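Local structure of trichosurin (Trichosurus vulpecula, 2RA6) at residues 140-144 / 157-161. The protein is a secreted milk whey lipocalin that binds small molecules such as 4-ethylphenol and probably carries them as a transport protein. The protein carries 1 engineered substitution. Numbering follows the deposited sequence.
Sequences KKRFE and ILDIS
K140 and E144, one turn apart on helix 137-148, face D159 and I157 on strand 157-159, the two segments running nearly antiparallel at 162° with their axes 10.8 Å apart. This is the lipocalin layout in which the C-terminal helix packs against the outside of the β-barrel and the chain then returns as a short strand beside strand 29-35, to which L158 and I160 are tied by backbone hydrogen bonds with L33 and V31. A salt bridge carries the polar part: K140 NZ donates to the syn lone pair of D159 OD2 at 2.9 Å. The lysine chain crosses the aspartate at about a right angle and bends at chi3 (-67°), which sets CE; CD and CE both lie near the same oxygen. N134 OD1, just before the helix, takes a second hydrogen bond from NZ. The carboxylate of E144 comes close to that of D159, OE2 4.4 Å from D159 OD2, and one water donates to both oxygens, which probably eases the repulsion between these like charges. The apolar part comes from I157, opposite E144: its CG2 meets E144 CG at 3.6 Å, and its CD1 lies against E144 CB, so the glutamate's aliphatic stem is packed while its charged end reaches the water. Further along the same helix, F147 and M148 also touch I157. D159 also closes an Asx turn, its OD1 accepting from S161 N. An alanine in its place takes away both oxygens and is likely to leave K140 without its counter-charge and S161 N without its turn-closing acceptor. That N-H meets OD1 nearly in line with the C-O bond; S161 OG donates to D159 OD1 at 2.6 Å, on the syn side and 25° out of the carboxylate plane.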
loop_
_atom_site.group_PDB
_atom_site.type_symbol
_atom_site.label_atom_id
_atom_site.label_comp_id
_atom_site.label_asym_id
_atom_site.label_seq_id
_atom_site.Cartn_x
_atom_site.Cartn_y
_atom_site.Cartn_z
ATOM N N LYS B 140 19.250 -4.251 7.694
ATOM C CA LYS B 140 18.174 -4.669 8.588
ATOM C C LYS B 140 17.684 -3.511 9.454
ATOM O O LYS B 140 16.480 -3.362 9.673
ATOM C CB LYS B 140 18.617 -5.854 9.460
ATOM C CG LYS B 140 18.849 -7.119 8.646
ATOM C CD LYS B 140 18.921 -8.384 9.499
ATOM C CE LYS B 140 20.132 -8.406 10.400
ATOM N NZ LYS B 140 20.234 -9.728 11.088
ATOM N N LYS B 141 18.615 -2.683 9.923
ATOM C CA LYS B 141 18.267 -1.535 10.759
ATOM C C LYS B 141 17.347 -0.567 10.026
ATOM O O LYS B 141 16.354 -0.095 10.584
ATOM C CB LYS B 141 19.533 -0.794 11.201
ATOM C CG LYS B 141 19.263 0.415 12.091
ATOM C CD LYS B 141 20.549 1.171 12.403
ATOM C CE LYS B 141 20.285 2.360 13.310
ATOM N NZ LYS B 141 19.776 1.924 14.638
ATOM N N ARG B 142 17.683 -0.267 8.778
ATOM C CA ARG B 142 16.882 0.655 7.978
ATOM C C ARG B 142 15.483 0.082 7.736
ATOM O O ARG B 142 14.485 0.789 7.870
ATOM C CB ARG B 142 17.591 0.934 6.651
ATOM C CG ARG B 142 16.900 1.956 5.762
ATOM C CD ARG B 142 17.714 2.210 4.497
ATOM N NE ARG B 142 18.007 0.967 3.786
ATOM C CZ ARG B 142 18.676 0.893 2.639
ATOM N NH1 ARG B 142 19.133 1.994 2.057
ATOM N NH2 ARG B 142 18.895 -0.287 2.075
ATOM N N PHE B 143 15.420 -1.202 7.401
ATOM C CA PHE B 143 14.146 -1.870 7.150
ATOM C C PHE B 143 13.273 -1.810 8.395
ATOM O O PHE B 143 12.092 -1.450 8.336
ATOM C CB PHE B 143 14.397 -3.335 6.783
ATOM C CG PHE B 143 13.143 -4.154 6.604
ATOM C CD1 PHE B 143 12.427 -4.115 5.412
ATOM C CD2 PHE B 143 12.710 -5.004 7.616
ATOM C CE1 PHE B 143 11.292 -4.921 5.232
ATOM C CE2 PHE B 143 11.585 -5.809 7.451
ATOM C CZ PHE B 143 10.876 -5.770 6.260
ATOM N N GLU B 144 13.861 -2.171 9.529
ATOM C CA GLU B 144 13.141 -2.179 10.799
ATOM C C GLU B 144 12.693 -0.790 11.247
ATOM O O GLU B 144 11.570 -0.627 11.726
ATOM C CB GLU B 144 14.010 -2.856 11.862
ATOM C CG GLU B 144 14.018 -4.373 11.695
ATOM C CD GLU B 144 15.193 -5.056 12.361
ATOM O OE1 GLU B 144 15.648 -4.574 13.418
ATOM O OE2 GLU B 144 15.650 -6.094 11.827
ATOM N N ILE B 157 8.202 -7.108 14.487
ATOM C CA ILE B 157 9.266 -7.402 13.537
ATOM C C ILE B 157 9.891 -8.722 13.968
ATOM O O ILE B 157 10.223 -8.907 15.140
ATOM C CB ILE B 157 10.354 -6.312 13.563
ATOM C CG1 ILE B 157 9.773 -4.980 13.096
ATOM C CG2 ILE B 157 11.532 -6.735 12.686
ATOM C CD1 ILE B 157 10.689 -3.791 13.338
ATOM N N LEU B 158 10.033 -9.646 13.026
ATOM C CA LEU B 158 10.634 -10.935 13.320
ATOM C C LEU B 158 11.852 -11.154 12.438
ATOM O O LEU B 158 11.721 -11.340 11.233
ATOM C CB LEU B 158 9.633 -12.065 13.085
ATOM C CG LEU B 158 8.373 -12.036 13.954
ATOM C CD1 LEU B 158 7.474 -13.212 13.595
ATOM C CD2 LEU B 158 8.772 -12.098 15.425
ATOM N N ASP B 159 13.034 -11.111 13.042
ATOM C CA ASP B 159 14.274 -11.343 12.309
ATOM C C ASP B 159 14.436 -12.856 12.369
ATOM O O ASP B 159 14.771 -13.399 13.420
ATOM C CB ASP B 159 15.442 -10.672 13.034
ATOM C CG ASP B 159 16.763 -10.850 12.310
ATOM O OD1 ASP B 159 16.911 -11.843 11.573
ATOM O OD2 ASP B 159 17.660 -10.001 12.493
ATOM N N ILE B 160 14.192 -13.549 11.263
ATOM C CA ILE B 160 14.301 -15.001 11.298
ATOM C C ILE B 160 15.671 -15.543 10.923
ATOM O O ILE B 160 15.855 -16.756 10.824
ATOM C CB ILE B 160 13.248 -15.673 10.408
ATOM C CG1 ILE B 160 13.490 -15.299 8.949
ATOM C CG2 ILE B 160 11.847 -15.274 10.865
ATOM C CD1 ILE B 160 12.716 -16.160 7.975
ATOM N N SER B 161 16.633 -14.650 10.718
ATOM C CA SER B 161 17.984 -15.078 10.374
ATOM C C SER B 161 18.581 -15.777 11.589
ATOM O O SER B 161 19.541 -16.536 11.473
ATOM C CB SER B 161 18.856 -13.874 10.014
ATOM O OG SER B 161 19.108 -13.079 11.162
HETATM O O HOH W 1 17.243 -7.540 13.467
#